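L-lysine 6-monooxygenase (Pseudomonas syringae pv. tomato, PDB 5CQF) probably hydroxylates the side-chain amine of L-lysine as an FAD- and NADP-dependent monooxygenase in siderophore biosynthesis. Local coordinates at residues Q354-P359 with S400-G405; Y382-Q387 with I394-L399; I17-G22 with L166-A171; F254-V259 with F412-L417; S170-P175 with T350-Y355. One frame throughout, in Å; residues are numbered along the deposited sequence.

Interaction 1. Residues Q354-P359 with S400-G405; sequences QYLIPP and SERSHG
The backbones come nearest at Gln354 and Ser400, whose CA atoms are 6.8 Å apart, where an irregular loop passes the first turn of helix 401-404. The Gln354 side chain spans this gap. Its CG stands between the backbone N and the carbonyl carbon (chi1 50°), and the chain is extended beyond it. Gln354 OE1 accepts from Arg402 N at 3.3 Å. This bond is bent, with 138° at the hydrogen. A water donates to the same Gln354 OE1 at 3.1 Å and accepts from Glu401 N. Two donors thus grip the amide oxygen, which serves two N-H groups of the helix start, one directly and one through water. Ser400 is the N-cap, and its OG takes the N-H of Ser403 at 3.3 Å. Acceptors here suit the partial positive charge expected at a helix N-terminus.

The Gln354 amide also lies against the aliphatic part of Arg402. Gln354 NE2 is 3.7 Å from Arg402 CB. Further out, Arg402 CD packs against Tyr355 O at 3.6 Å. Leu356 crosses Arg402 at about a right angle and brings its CD2 to 3.6 Å from Arg402 NE. Leu356 O sits over one face of the guanidinium, offset toward the rim. The charge of Arg402 is met by Asp373, a salt bridge through NH2, which also bonds to Leu376 O.

Helix 401-404 closely follows strand 393-396 in the chain. Helix 267-280 lies beside both segments: Glu401 forms a salt bridge with its Arg278, and Gln354 packs on that same arginine.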
# COMPACT_ATOMS: atom_id res chain seq x y z
N GLN A 354 -29.57 19.84 9.13
CA GLN A 354 -29.15 21.23 8.86
C GLN A 354 -30.29 22.15 9.31
O GLN A 354 -31.43 22.04 8.86
CB GLN A 354 -28.69 21.49 7.40
CG GLN A 354 -29.62 21.02 6.26
CD GLN A 354 -29.36 21.70 4.88
OE1 GLN A 354 -28.21 21.89 4.44
NE2 GLN A 354 -30.46 22.06 4.19
N TYR A 355 -29.99 23.04 10.24
CA TYR A 355 -30.96 24.00 10.69
C TYR A 355 -31.10 25.04 9.59
O TYR A 355 -30.16 25.31 8.84
CB TYR A 355 -30.49 24.65 11.97
CG TYR A 355 -30.61 23.79 13.21
CD1 TYR A 355 -31.83 23.19 13.54
CD2 TYR A 355 -29.53 23.63 14.09
CE1 TYR A 355 -31.96 22.43 14.70
CE2 TYR A 355 -29.65 22.87 15.24
CZ TYR A 355 -30.87 22.27 15.54
OH TYR A 355 -31.01 21.52 16.69
N LEU A 356 -32.29 25.61 9.47
CA LEU A 356 -32.47 26.77 8.60
C LEU A 356 -32.04 27.98 9.42
O LEU A 356 -31.31 28.83 8.93
CB LEU A 356 -33.93 26.90 8.11
CG LEU A 356 -34.41 25.70 7.28
CD1 LEU A 356 -35.84 25.90 6.81
CD2 LEU A 356 -33.49 25.40 6.10
N ILE A 357 -32.53 28.03 10.66
CA ILE A 357 -32.14 29.02 11.64
C ILE A 357 -31.81 28.28 12.92
O ILE A 357 -32.69 27.64 13.49
CB ILE A 357 -33.29 29.99 11.95
CG1 ILE A 357 -33.62 30.81 10.72
CG2 ILE A 357 -32.90 30.91 13.11
CD1 ILE A 357 -34.84 31.71 10.87
N PRO A 358 -30.56 28.35 13.38
CA PRO A 358 -30.28 27.55 14.56
C PRO A 358 -31.16 27.97 15.71
O PRO A 358 -31.50 29.14 15.81
CB PRO A 358 -28.80 27.85 14.85
CG PRO A 358 -28.24 28.42 13.60
CD PRO A 358 -29.38 29.03 12.84
N PRO A 359 -31.55 27.02 16.57
CA PRO A 359 -32.45 27.35 17.69
C PRO A 359 -31.93 28.49 18.54
O PRO A 359 -32.73 29.31 18.98
CB PRO A 359 -32.48 26.06 18.52
CG PRO A 359 -32.15 24.98 17.55
CD PRO A 359 -31.23 25.58 16.52
N SER A 400 -22.46 23.77 5.39
CA SER A 400 -23.80 23.19 5.16
C SER A 400 -24.05 23.15 3.66
O SER A 400 -23.51 23.99 2.91
CB SER A 400 -24.91 24.01 5.81
OG SER A 400 -24.95 25.33 5.31
N GLU A 401 -24.85 22.19 3.22
CA GLU A 401 -25.26 22.13 1.83
C GLU A 401 -25.97 23.43 1.41
O GLU A 401 -25.70 23.97 0.34
CB GLU A 401 -26.10 20.86 1.57
CG GLU A 401 -25.25 19.60 1.73
CD GLU A 401 -25.84 18.31 1.16
OE1 GLU A 401 -25.05 17.38 0.88
OE2 GLU A 401 -27.07 18.21 1.00
N ARG A 402 -26.86 23.94 2.26
CA ARG A 402 -27.77 25.03 1.87
C ARG A 402 -27.01 26.35 1.69
O ARG A 402 -27.34 27.14 0.81
CB ARG A 402 -28.94 25.17 2.88
CG ARG A 402 -28.50 25.58 4.30
CD ARG A 402 -29.66 25.76 5.28
NE ARG A 402 -30.47 26.93 4.95
CZ ARG A 402 -30.11 28.18 5.19
NH1 ARG A 402 -28.95 28.47 5.78
NH2 ARG A 402 -30.91 29.17 4.84
N SER A 403 -26.00 26.61 2.51
CA SER A 403 -25.23 27.85 2.42
C SER A 403 -23.95 27.69 1.61
O SER A 403 -23.48 28.65 1.00
CB SER A 403 -24.89 28.36 3.82
OG SER A 403 -26.05 28.76 4.52
N HIS A 404 -23.32 26.51 1.64
CA HIS A 404 -21.98 26.37 1.08
C HIS A 404 -21.81 25.24 0.09
O HIS A 404 -20.72 25.06 -0.44
CB HIS A 404 -20.95 26.25 2.20
CG HIS A 404 -21.06 27.33 3.22
ND1 HIS A 404 -20.64 28.61 2.99
CD2 HIS A 404 -21.56 27.32 4.48
CE1 HIS A 404 -20.88 29.36 4.05
NE2 HIS A 404 -21.42 28.60 4.98
N GLY A 405 -22.86 24.47 -0.19
CA GLY A 405 -22.77 23.38 -1.15
C GLY A 405 -22.11 22.10 -0.65
O GLY A 405 -22.05 21.11 -1.38
O HOH W 1 -25.85 20.13 5.43

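Interaction 2. Residues Y382-Q387 with I394-L399; sequences YRVATQ and IWVNGL
Arg383 and Trp395 face each other across a single backbone bridge, with their CA atoms 4.3 Å apart. Two hydrogen bonds frame the pair. Val384 N donates to Ile394 O at 2.7 Å, almost straight at 174°. Val396 N donates to Tyr382 O at 2.9 Å and is more bent. Two CA-H...O contacts lie between them, from Trp395 CA to Tyr382 O and from Arg383 CA to Ile394 O. Arg383 and Trp395 are therefore a non-hydrogen-bonded antiparallel pair.

Strand 393-396 is an outermost strand of the parallel sheet that also holds strands 16-19 and 163-166, consistent with a Rossmann-type dinucleotide-binding domain. Its other edge pairs with strand 163-166, through Trp395 to Leu164 and Leu166. The bridge thus lays residues 382-384 along the edge facing away from that strand.

One CH-pi contact is made. Arg383 CG, anti to the backbone N (chi1 -160°), is thereby placed over the five-membered ring of Trp395, 4.2 Å from its centroid and offset toward the rim. The guanidinium stands nearly perpendicular to the indole, and Arg383 NE bonds to Asn393 OD1. Trp395 NE1 is buried here without a polar partner.

The apolar contacts centre on Val384 CG2, which meets Ile394 CG2 at 3.8 Å and Val396 CG2 at 4.0 Å. At the far end, Leu399 CD2 approaches the edge of the Tyr382 ring, 4.1 Å from CE1.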
# COMPACT_ATOMS: atom_id res chain seq x y z
N TYR A 382 -18.50 33.17 6.09
CA TYR A 382 -19.26 32.58 7.19
C TYR A 382 -20.02 33.60 8.05
O TYR A 382 -20.42 33.29 9.17
CB TYR A 382 -18.31 31.67 8.01
CG TYR A 382 -17.64 30.61 7.12
CD1 TYR A 382 -18.36 29.52 6.65
CD2 TYR A 382 -16.34 30.75 6.69
CE1 TYR A 382 -17.79 28.58 5.82
CE2 TYR A 382 -15.74 29.80 5.87
CZ TYR A 382 -16.47 28.71 5.44
OH TYR A 382 -15.91 27.75 4.59
N ARG A 383 -20.24 34.81 7.51
CA ARG A 383 -20.95 35.88 8.21
C ARG A 383 -22.43 35.82 7.91
O ARG A 383 -22.83 35.55 6.77
CB ARG A 383 -20.40 37.27 7.83
CG ARG A 383 -20.75 38.32 8.88
CD ARG A 383 -20.19 39.69 8.54
NE ARG A 383 -20.98 40.79 9.12
CZ ARG A 383 -22.20 41.19 8.69
NH1 ARG A 383 -22.82 40.57 7.68
NH2 ARG A 383 -22.82 42.21 9.29
N VAL A 384 -23.24 36.06 8.94
CA VAL A 384 -24.68 36.04 8.77
C VAL A 384 -25.14 37.44 8.39
O VAL A 384 -24.73 38.42 9.02
CB VAL A 384 -25.43 35.67 10.06
CG1 VAL A 384 -26.92 35.51 9.77
CG2 VAL A 384 -24.88 34.40 10.68
N ALA A 385 -25.98 37.53 7.37
CA ALA A 385 -26.41 38.84 6.87
C ALA A 385 -27.56 39.29 7.76
O ALA A 385 -28.42 38.49 8.11
CB ALA A 385 -26.82 38.78 5.40
N THR A 386 -27.51 40.56 8.17
CA THR A 386 -28.48 41.12 9.08
C THR A 386 -29.24 42.22 8.38
O THR A 386 -28.91 42.61 7.28
CB THR A 386 -27.82 41.74 10.35
OG1 THR A 386 -26.97 42.82 9.97
CG2 THR A 386 -27.02 40.69 11.12
N GLN A 387 -30.26 42.71 9.07
CA GLN A 387 -31.06 43.84 8.61
C GLN A 387 -31.37 44.66 9.85
O GLN A 387 -31.55 44.10 10.94
CB GLN A 387 -32.35 43.35 7.95
CG GLN A 387 -33.20 42.44 8.83
CD GLN A 387 -34.10 41.51 8.04
OE1 GLN A 387 -34.00 41.42 6.81
NE2 GLN A 387 -34.98 40.80 8.74
N ILE A 394 -22.52 38.31 13.31
CA ILE A 394 -22.64 36.92 13.67
C ILE A 394 -22.02 36.07 12.57
O ILE A 394 -22.14 36.40 11.39
CB ILE A 394 -24.11 36.51 13.88
CG1 ILE A 394 -24.81 37.45 14.89
CG2 ILE A 394 -24.21 35.07 14.37
CD1 ILE A 394 -26.31 37.44 14.80
N TRP A 395 -21.34 35.01 13.00
CA TRP A 395 -20.68 34.05 12.11
C TRP A 395 -21.16 32.68 12.49
O TRP A 395 -21.32 32.41 13.69
CB TRP A 395 -19.19 34.09 12.30
CG TRP A 395 -18.51 35.32 11.76
CD1 TRP A 395 -17.96 35.47 10.52
CD2 TRP A 395 -18.29 36.56 12.44
NE1 TRP A 395 -17.43 36.72 10.39
CE2 TRP A 395 -17.62 37.41 11.55
CE3 TRP A 395 -18.63 37.03 13.70
CZ2 TRP A 395 -17.26 38.71 11.89
CZ3 TRP A 395 -18.27 38.32 14.04
CH2 TRP A 395 -17.59 39.14 13.14
N VAL A 396 -21.40 31.82 11.50
CA VAL A 396 -21.61 30.40 11.77
C VAL A 396 -20.39 29.62 11.28
O VAL A 396 -20.15 29.56 10.10
CB VAL A 396 -22.90 29.84 11.14
CG1 VAL A 396 -23.07 28.36 11.48
CG2 VAL A 396 -24.09 30.62 11.63
N ASN A 397 -19.63 29.06 12.22
CA ASN A 397 -18.35 28.41 11.91
C ASN A 397 -18.51 26.95 11.51
O ASN A 397 -18.11 26.03 12.23
CB ASN A 397 -17.40 28.54 13.10
CG ASN A 397 -15.97 28.25 12.74
OD1 ASN A 397 -15.66 27.90 11.61
ND2 ASN A 397 -15.07 28.42 13.71
N GLY A 398 -19.07 26.73 10.33
CA GLY A 398 -19.30 25.37 9.83
C GLY A 398 -19.73 25.40 8.38
O GLY A 398 -20.01 26.47 7.83
N LEU A 399 -19.75 24.23 7.76
CA LEU A 399 -20.30 24.06 6.43
C LEU A 399 -21.74 23.58 6.50
O LEU A 399 -22.19 23.09 7.53
CB LEU A 399 -19.45 23.08 5.63
CG LEU A 399 -18.08 23.65 5.22
CD1 LEU A 399 -17.21 22.57 4.62
CD2 LEU A 399 -18.25 24.78 4.22

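Interaction 3. Residues I17-G22 with L166-A171; sequences ICIGFG and LSSGSA
Ile19 and Leu166 pair in parallel with their CA atoms 5.0 Å apart, where two neighbouring strands end. Ser167 N donates to Ile19 O at 2.7 Å, with the donor nearly in line with the C=O bond. The N-H itself is turned aside, 140° at the hydrogen. Ser167 CB crowds the same Ile19 O at 3.2 Å. Beside this bond, Cys18 SG, anti to its backbone N (chi1 176°), lies 3.4 Å from Ser167 OG. On the other side, Ile19 CG2 touches Ser168 OG at 3.9 Å.

Beyond the strand end, Gly20 has a positive phi of 114°. Gly20 has no side chain, and its CA approaches Ser167 O to 3.6 Å. Gly20 and Gly22 fit the GxGxxG pattern of Rossmann-type dinucleotide folds, probably the FAD site in this flavoprotein. Ser167 OG has a weak bond from Asn397 ND2.

Gly22 is the N-cap of helix 23-37, whose Leu28 packs on Cys18. Strand 16-19 lies between strand 47-50 and strand 163-166. The contact therefore lies at the C-terminal ends of the middle strand of the parallel sheet, 16-19, and its neighbour 163-166.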
# COMPACT_ATOMS: atom_id res chain seq x y z
N ILE A 17 -17.96 36.67 21.57
CA ILE A 17 -18.25 35.40 22.23
C ILE A 17 -18.34 34.33 21.17
O ILE A 17 -19.01 34.50 20.14
CB ILE A 17 -19.58 35.43 23.02
CG1 ILE A 17 -19.57 36.51 24.12
CG2 ILE A 17 -19.87 34.07 23.63
CD1 ILE A 17 -18.75 36.14 25.34
N CYS A 18 -17.65 33.22 21.42
CA CYS A 18 -17.74 32.03 20.57
C CYS A 18 -18.47 30.97 21.34
O CYS A 18 -18.11 30.67 22.48
CB CYS A 18 -16.35 31.52 20.21
SG CYS A 18 -16.34 29.97 19.24
N ILE A 19 -19.52 30.40 20.75
CA ILE A 19 -20.22 29.32 21.40
C ILE A 19 -19.68 28.00 20.85
O ILE A 19 -19.80 27.73 19.66
CB ILE A 19 -21.74 29.40 21.20
CG1 ILE A 19 -22.28 30.70 21.80
CG2 ILE A 19 -22.44 28.26 21.92
CD1 ILE A 19 -23.74 30.96 21.50
N GLY A 20 -19.11 27.19 21.74
CA GLY A 20 -18.57 25.88 21.41
C GLY A 20 -17.07 25.92 21.59
O GLY A 20 -16.39 26.83 21.11
N PHE A 21 -16.53 24.92 22.30
CA PHE A 21 -15.09 24.76 22.33
C PHE A 21 -14.69 23.35 21.92
O PHE A 21 -13.81 22.73 22.53
CB PHE A 21 -14.50 25.15 23.69
CG PHE A 21 -13.09 25.64 23.62
CD1 PHE A 21 -12.79 26.79 22.93
CD2 PHE A 21 -12.07 24.96 24.25
CE1 PHE A 21 -11.50 27.27 22.86
CE2 PHE A 21 -10.76 25.43 24.18
CZ PHE A 21 -10.47 26.59 23.47
N GLY A 22 -15.33 22.86 20.87
CA GLY A 22 -14.85 21.69 20.15
C GLY A 22 -13.76 22.13 19.19
O GLY A 22 -13.26 23.25 19.28
N LEU A 166 -20.90 31.09 16.19
CA LEU A 166 -21.56 29.85 16.58
C LEU A 166 -20.74 28.74 16.05
O LEU A 166 -20.63 28.62 14.86
CB LEU A 166 -22.96 29.73 16.00
CG LEU A 166 -24.09 30.27 16.86
CD1 LEU A 166 -23.98 31.77 16.97
CD2 LEU A 166 -25.41 29.86 16.22
N SER A 167 -20.19 27.94 16.96
CA SER A 167 -19.23 26.85 16.67
C SER A 167 -19.71 25.63 17.41
O SER A 167 -18.90 24.86 17.94
CB SER A 167 -17.81 27.20 17.19
OG SER A 167 -17.14 28.19 16.43
N SER A 168 -21.03 25.47 17.50
CA SER A 168 -21.66 24.39 18.28
C SER A 168 -22.22 23.31 17.33
O SER A 168 -22.29 22.14 17.71
CB SER A 168 -22.74 24.95 19.22
OG SER A 168 -23.29 26.17 18.74
N GLY A 169 -22.61 23.71 16.11
CA GLY A 169 -22.99 22.77 15.06
C GLY A 169 -24.49 22.65 14.83
O GLY A 169 -25.19 23.65 14.62
N SER A 170 -24.98 21.40 14.86
CA SER A 170 -26.38 21.06 14.57
C SER A 170 -26.77 19.78 15.28
O SER A 170 -25.94 19.20 15.97
CB SER A 170 -26.58 20.91 13.06
OG SER A 170 -26.71 22.19 12.47
N ALA A 171 -28.02 19.34 15.12
CA ALA A 171 -28.56 18.21 15.92
C ALA A 171 -28.82 16.92 15.13
O ALA A 171 -29.01 16.95 13.92
CB ALA A 171 -29.84 18.64 16.64
O HOH W 2 -16.66 23.97 18.47

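Interaction 4. Residues F254-V259 with F412-L417; sequences FAPDHV and FSLMAL
Ala255 and Leu414 bring the two segments nearest, with their CA atoms 7.9 Å apart. The axes of helices 255-259 and 412-417 come no closer than 12.0 Å and cross at -59°. Side chains must therefore fill the gap.

Leu414 does most of this. Its CG is anti to the carbonyl carbon (chi1 -68°), and CD1 is anti to CA (chi2 -178°). Its CA-CB bond is not aimed at the other helix, yet the fork of methyls reaches it. Both methyls meet Ala255 CB, CD2 at 3.9 Å and CD1 at 4.1 Å. Leu414 CD2 also touches Pro256 CD at 3.9 Å, so that methyl sits against both residues of the helix start.

Leu417, one turn on, has nearly the same shape but points toward the partner segment. Its CD1 meets Phe254 CE1 tip to tip at 4.1 Å. The same Leu417 CD1 lies 4.3 Å from Pro256 CG. Phe254 has its CG anti to the backbone N. Its ring lies over the start of its own helix, with Pro256 CD 3.6 Å above the ring plane and over its centre. Phe254 and Pro256 thus form one apolar patch for Leu417.

The contact joins the starts of helices 255-264 and 412-428; the latter also packs on helix 23-37 through Phe412 and Met415. Arg380, from a loop, packs on Pro256 and Val259. His258 packs on Leu243 of the second subunit.

Across the segments the contact is carbon against carbon. It rests on dispersion and burial of apolar surface, with no directional bond to fix the crossing.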
# COMPACT_ATOMS: atom_id res chain seq x y z
N PHE A 254 -10.00 19.74 -2.61
CA PHE A 254 -9.81 20.94 -1.79
C PHE A 254 -11.16 21.63 -1.70
O PHE A 254 -11.57 22.31 -2.65
CB PHE A 254 -8.75 21.86 -2.39
CG PHE A 254 -8.38 23.04 -1.53
CD1 PHE A 254 -7.85 22.86 -0.26
CD2 PHE A 254 -8.55 24.34 -1.99
CE1 PHE A 254 -7.50 23.93 0.53
CE2 PHE A 254 -8.22 25.43 -1.20
CZ PHE A 254 -7.68 25.23 0.05
N ALA A 255 -11.85 21.40 -0.59
CA ALA A 255 -13.22 21.91 -0.39
C ALA A 255 -13.41 23.41 -0.64
O ALA A 255 -14.37 23.78 -1.29
CB ALA A 255 -13.74 21.57 1.00
N PRO A 256 -12.49 24.26 -0.15
CA PRO A 256 -12.72 25.69 -0.41
C PRO A 256 -12.93 26.09 -1.88
O PRO A 256 -13.67 27.05 -2.12
CB PRO A 256 -11.47 26.37 0.16
CG PRO A 256 -11.09 25.44 1.27
CD PRO A 256 -11.32 24.06 0.71
N ASP A 257 -12.32 25.39 -2.83
CA ASP A 257 -12.58 25.66 -4.25
C ASP A 257 -14.03 25.37 -4.65
O ASP A 257 -14.59 26.06 -5.51
CB ASP A 257 -11.69 24.83 -5.15
CG ASP A 257 -10.24 25.25 -5.10
OD1 ASP A 257 -9.89 26.30 -4.49
OD2 ASP A 257 -9.44 24.51 -5.71
N HIS A 258 -14.60 24.33 -4.03
CA HIS A 258 -15.99 23.95 -4.26
C HIS A 258 -16.94 24.89 -3.52
O HIS A 258 -17.98 25.23 -4.04
CB HIS A 258 -16.20 22.46 -3.92
CG HIS A 258 -15.37 21.56 -4.78
ND1 HIS A 258 -15.89 20.84 -5.83
CD2 HIS A 258 -14.03 21.34 -4.80
CE1 HIS A 258 -14.91 20.21 -6.46
NE2 HIS A 258 -13.78 20.49 -5.85
N VAL A 259 -16.55 25.33 -2.32
CA VAL A 259 -17.31 26.34 -1.62
C VAL A 259 -17.28 27.61 -2.49
O VAL A 259 -18.36 28.20 -2.68
CB VAL A 259 -16.77 26.58 -0.20
CG1 VAL A 259 -17.48 27.75 0.49
CG2 VAL A 259 -16.87 25.31 0.64
N PHE A 412 -10.23 18.89 10.21
CA PHE A 412 -9.41 19.78 11.00
C PHE A 412 -8.83 20.88 10.13
O PHE A 412 -8.81 22.04 10.52
CB PHE A 412 -8.30 19.01 11.67
CG PHE A 412 -8.73 18.25 12.88
CD1 PHE A 412 -10.07 18.06 13.18
CD2 PHE A 412 -7.77 17.71 13.72
CE1 PHE A 412 -10.45 17.38 14.31
CE2 PHE A 412 -8.14 17.01 14.86
CZ PHE A 412 -9.49 16.85 15.15
N SER A 413 -8.39 20.53 8.93
CA SER A 413 -7.82 21.53 8.07
C SER A 413 -8.81 22.62 7.69
O SER A 413 -8.45 23.81 7.64
CB SER A 413 -7.21 20.90 6.83
OG SER A 413 -8.11 20.02 6.16
N LEU A 414 -10.07 22.25 7.45
CA LEU A 414 -11.08 23.24 7.08
C LEU A 414 -11.29 24.22 8.23
O LEU A 414 -11.40 25.42 7.98
CB LEU A 414 -12.41 22.57 6.72
CG LEU A 414 -12.34 21.74 5.42
CD1 LEU A 414 -13.71 21.12 5.08
CD2 LEU A 414 -11.80 22.53 4.23
N MSE A 415 -11.28 23.70 9.46
CA MSE A 415 -11.42 24.52 10.65
C MSE A 415 -10.32 25.50 10.75
O MSE A 415 -10.54 26.64 11.15
CB MSE A 415 -11.42 23.70 11.91
CG MSE A 415 -12.81 23.14 12.06
SE MSE A 415 -12.63 21.53 13.14
CE MSE A 415 -14.55 21.15 12.83
N ALA A 416 -9.12 25.08 10.39
CA ALA A 416 -7.96 25.97 10.46
C ALA A 416 -8.14 27.14 9.55
O ALA A 416 -7.85 28.24 9.92
CB ALA A 416 -6.70 25.25 10.10
N LEU A 417 -8.64 26.88 8.35
CA LEU A 417 -8.79 27.92 7.31
C LEU A 417 -9.93 28.88 7.63
O LEU A 417 -9.78 30.09 7.49
CB LEU A 417 -8.98 27.28 5.93
CG LEU A 417 -7.71 26.51 5.48
CD1 LEU A 417 -7.94 25.70 4.22
CD2 LEU A 417 -6.57 27.47 5.22

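Interaction 5. Residues S170-P175 with T350-Y355; sequences SAPRIP and TGYQQY
Arg173 and Thr350 meet at one end of a short antiparallel pairing of two loops. From CB outward, Arg173 follows the carbonyls of the facing loop. CB lies 3.6 Å from Gly351 O. CG is anti to the backbone N (chi1 -174°). CD comes to 4.0 Å from Thr350 O. The chain then bends at chi3 (85°), which turns NE to Thr350 O for a hydrogen bond of 3.2 Å. The acceptor is tilted 24° out of the guanidinium plane. At the tip, Arg173 NH1 rests 3.7 Å from Thr350 CG2. The two side chains cross at about a right angle.

Thr350 returns the grip. Its OG1 lies between the backbone N and the carbonyl carbon and donates to Arg173 O at 2.6 Å. Thr350 CG2 reaches on to Pro175 CD, tip to tip.

Pro172 and Tyr352 form the single backbone bridge, a non-hydrogen-bonded pair. Gln353 N donates to Ala171 O at 2.6 Å, and Arg173 N to Gly351 O at 2.9 Å. The Tyr352 ring turns its edge to the Ala171 carbonyl carbon. At the other end, the Tyr355 ring meets Ser170 and Ala171 obliquely, with its OH close to Ala171 CB.

Loop 170-175 leaves strand 163-166 of one parallel sheet and leads toward strand 186-188 of the other. Loop 350-355 follows strand 345-348 and leads back toward strand 393-396. The loops run side by side between the sheets, consistent with the double linker between FAD and NADPH domains in related flavin monooxygenases. His188, at the end of strand 186-188, bonds to Gly351 O and packs on Pro172, Ile174 and Thr350.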
# COMPACT_ATOMS: atom_id res chain seq x y z
N SER A 170 -24.98 21.40 14.86
CA SER A 170 -26.38 21.06 14.57
C SER A 170 -26.77 19.78 15.28
O SER A 170 -25.94 19.20 15.97
CB SER A 170 -26.58 20.91 13.06
OG SER A 170 -26.71 22.19 12.47
N ALA A 171 -28.02 19.34 15.12
CA ALA A 171 -28.56 18.21 15.92
C ALA A 171 -28.82 16.92 15.13
O ALA A 171 -29.01 16.95 13.92
CB ALA A 171 -29.84 18.64 16.64
N PRO A 172 -28.82 15.77 15.83
CA PRO A 172 -29.15 14.50 15.17
C PRO A 172 -30.47 14.54 14.39
O PRO A 172 -31.46 15.04 14.90
CB PRO A 172 -29.28 13.50 16.34
CG PRO A 172 -28.65 14.14 17.52
CD PRO A 172 -28.59 15.63 17.28
N ARG A 173 -30.47 14.01 13.18
CA ARG A 173 -31.68 13.81 12.41
C ARG A 173 -32.34 12.53 12.94
O ARG A 173 -31.78 11.43 12.83
CB ARG A 173 -31.33 13.66 10.93
CG ARG A 173 -32.53 13.58 9.98
CD ARG A 173 -32.10 13.47 8.51
NE ARG A 173 -31.81 12.10 8.07
CZ ARG A 173 -32.74 11.17 7.77
NH1 ARG A 173 -32.36 9.95 7.36
NH2 ARG A 173 -34.04 11.43 7.89
N ILE A 174 -33.51 12.69 13.54
CA ILE A 174 -34.35 11.58 13.99
C ILE A 174 -35.68 11.64 13.24
O ILE A 174 -36.52 12.50 13.54
CB ILE A 174 -34.71 11.70 15.49
CG1 ILE A 174 -33.47 11.86 16.38
CG2 ILE A 174 -35.56 10.50 15.91
CD1 ILE A 174 -32.53 10.66 16.37
N PRO A 175 -35.88 10.75 12.26
CA PRO A 175 -37.19 10.77 11.61
C PRO A 175 -38.31 10.59 12.63
O PRO A 175 -38.11 9.89 13.63
CB PRO A 175 -37.14 9.57 10.65
CG PRO A 175 -35.69 9.31 10.44
CD PRO A 175 -34.99 9.71 11.71
N THR A 350 -28.35 8.09 10.91
CA THR A 350 -29.11 8.96 10.04
C THR A 350 -28.44 10.30 9.82
O THR A 350 -28.94 11.09 9.02
CB THR A 350 -30.51 9.21 10.63
OG1 THR A 350 -30.41 9.40 12.05
CG2 THR A 350 -31.42 8.05 10.36
N GLY A 351 -27.33 10.57 10.52
CA GLY A 351 -26.64 11.85 10.40
C GLY A 351 -27.29 12.99 11.19
O GLY A 351 -28.04 12.75 12.14
N TYR A 352 -26.97 14.22 10.79
CA TYR A 352 -27.37 15.44 11.51
C TYR A 352 -28.18 16.38 10.63
O TYR A 352 -27.95 16.51 9.42
CB TYR A 352 -26.13 16.19 12.07
CG TYR A 352 -25.33 15.38 13.08
CD1 TYR A 352 -24.39 14.44 12.66
CD2 TYR A 352 -25.53 15.52 14.45
CE1 TYR A 352 -23.67 13.68 13.57
CE2 TYR A 352 -24.81 14.76 15.37
CZ TYR A 352 -23.89 13.84 14.92
OH TYR A 352 -23.16 13.08 15.82
N GLN A 353 -29.13 17.05 11.28
CA GLN A 353 -30.07 17.98 10.65
C GLN A 353 -29.39 19.31 10.34
O GLN A 353 -28.71 19.85 11.20
CB GLN A 353 -31.25 18.24 11.60
CG GLN A 353 -32.46 18.94 10.96
CD GLN A 353 -33.06 18.17 9.76
OE1 GLN A 353 -32.42 17.98 8.74
NE2 GLN A 353 -34.31 17.76 9.89
N GLN A 354 -29.57 19.84 9.13
CA GLN A 354 -29.15 21.23 8.86
C GLN A 354 -30.29 22.15 9.31
O GLN A 354 -31.43 22.04 8.86
CB GLN A 354 -28.69 21.49 7.40
CG GLN A 354 -29.62 21.02 6.26
CD GLN A 354 -29.36 21.70 4.88
OE1 GLN A 354 -28.21 21.89 4.44
NE2 GLN A 354 -30.46 22.06 4.19
N TYR A 355 -29.99 23.04 10.24
CA TYR A 355 -30.96 24.00 10.69
C TYR A 355 -31.10 25.04 9.59
O TYR A 355 -30.16 25.31 8.84
CB TYR A 355 -30.49 24.65 11.97
CG TYR A 355 -30.61 23.79 13.21
CD1 TYR A 355 -31.83 23.19 13.54
CD2 TYR A 355 -29.53 23.63 14.09
CE1 TYR A 355 -31.96 22.43 14.70
CE2 TYR A 355 -29.65 22.87 15.24
CZ TYR A 355 -30.87 22.27 15.54
OH TYR A 355 -31.01 21.52 16.69

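How the interactions relate
Interactions 2 and 3 both reach one parallel sheet and are joined by probable backbone bonds, Trp395 O to Leu166 N at 2.8 Å and Asn397 N to Leu166 O at 2.9 Å. Interaction 5 continues from interaction 3 along 170-171 and shares Gln354 and Tyr355 with interaction 1. The chain leaves the first sheet through 170-175, builds the second sheet, and returns through 350-355 toward strand 393-396 and helix 401-404. On that helix His404 packs on Tyr382 and Leu399 of interaction 2. Leu399 also meets Leu414 and Val259 of interaction 4. Interaction 3 holds the glycines of the probable FAD site, with interaction 2 centred about 12 Å away.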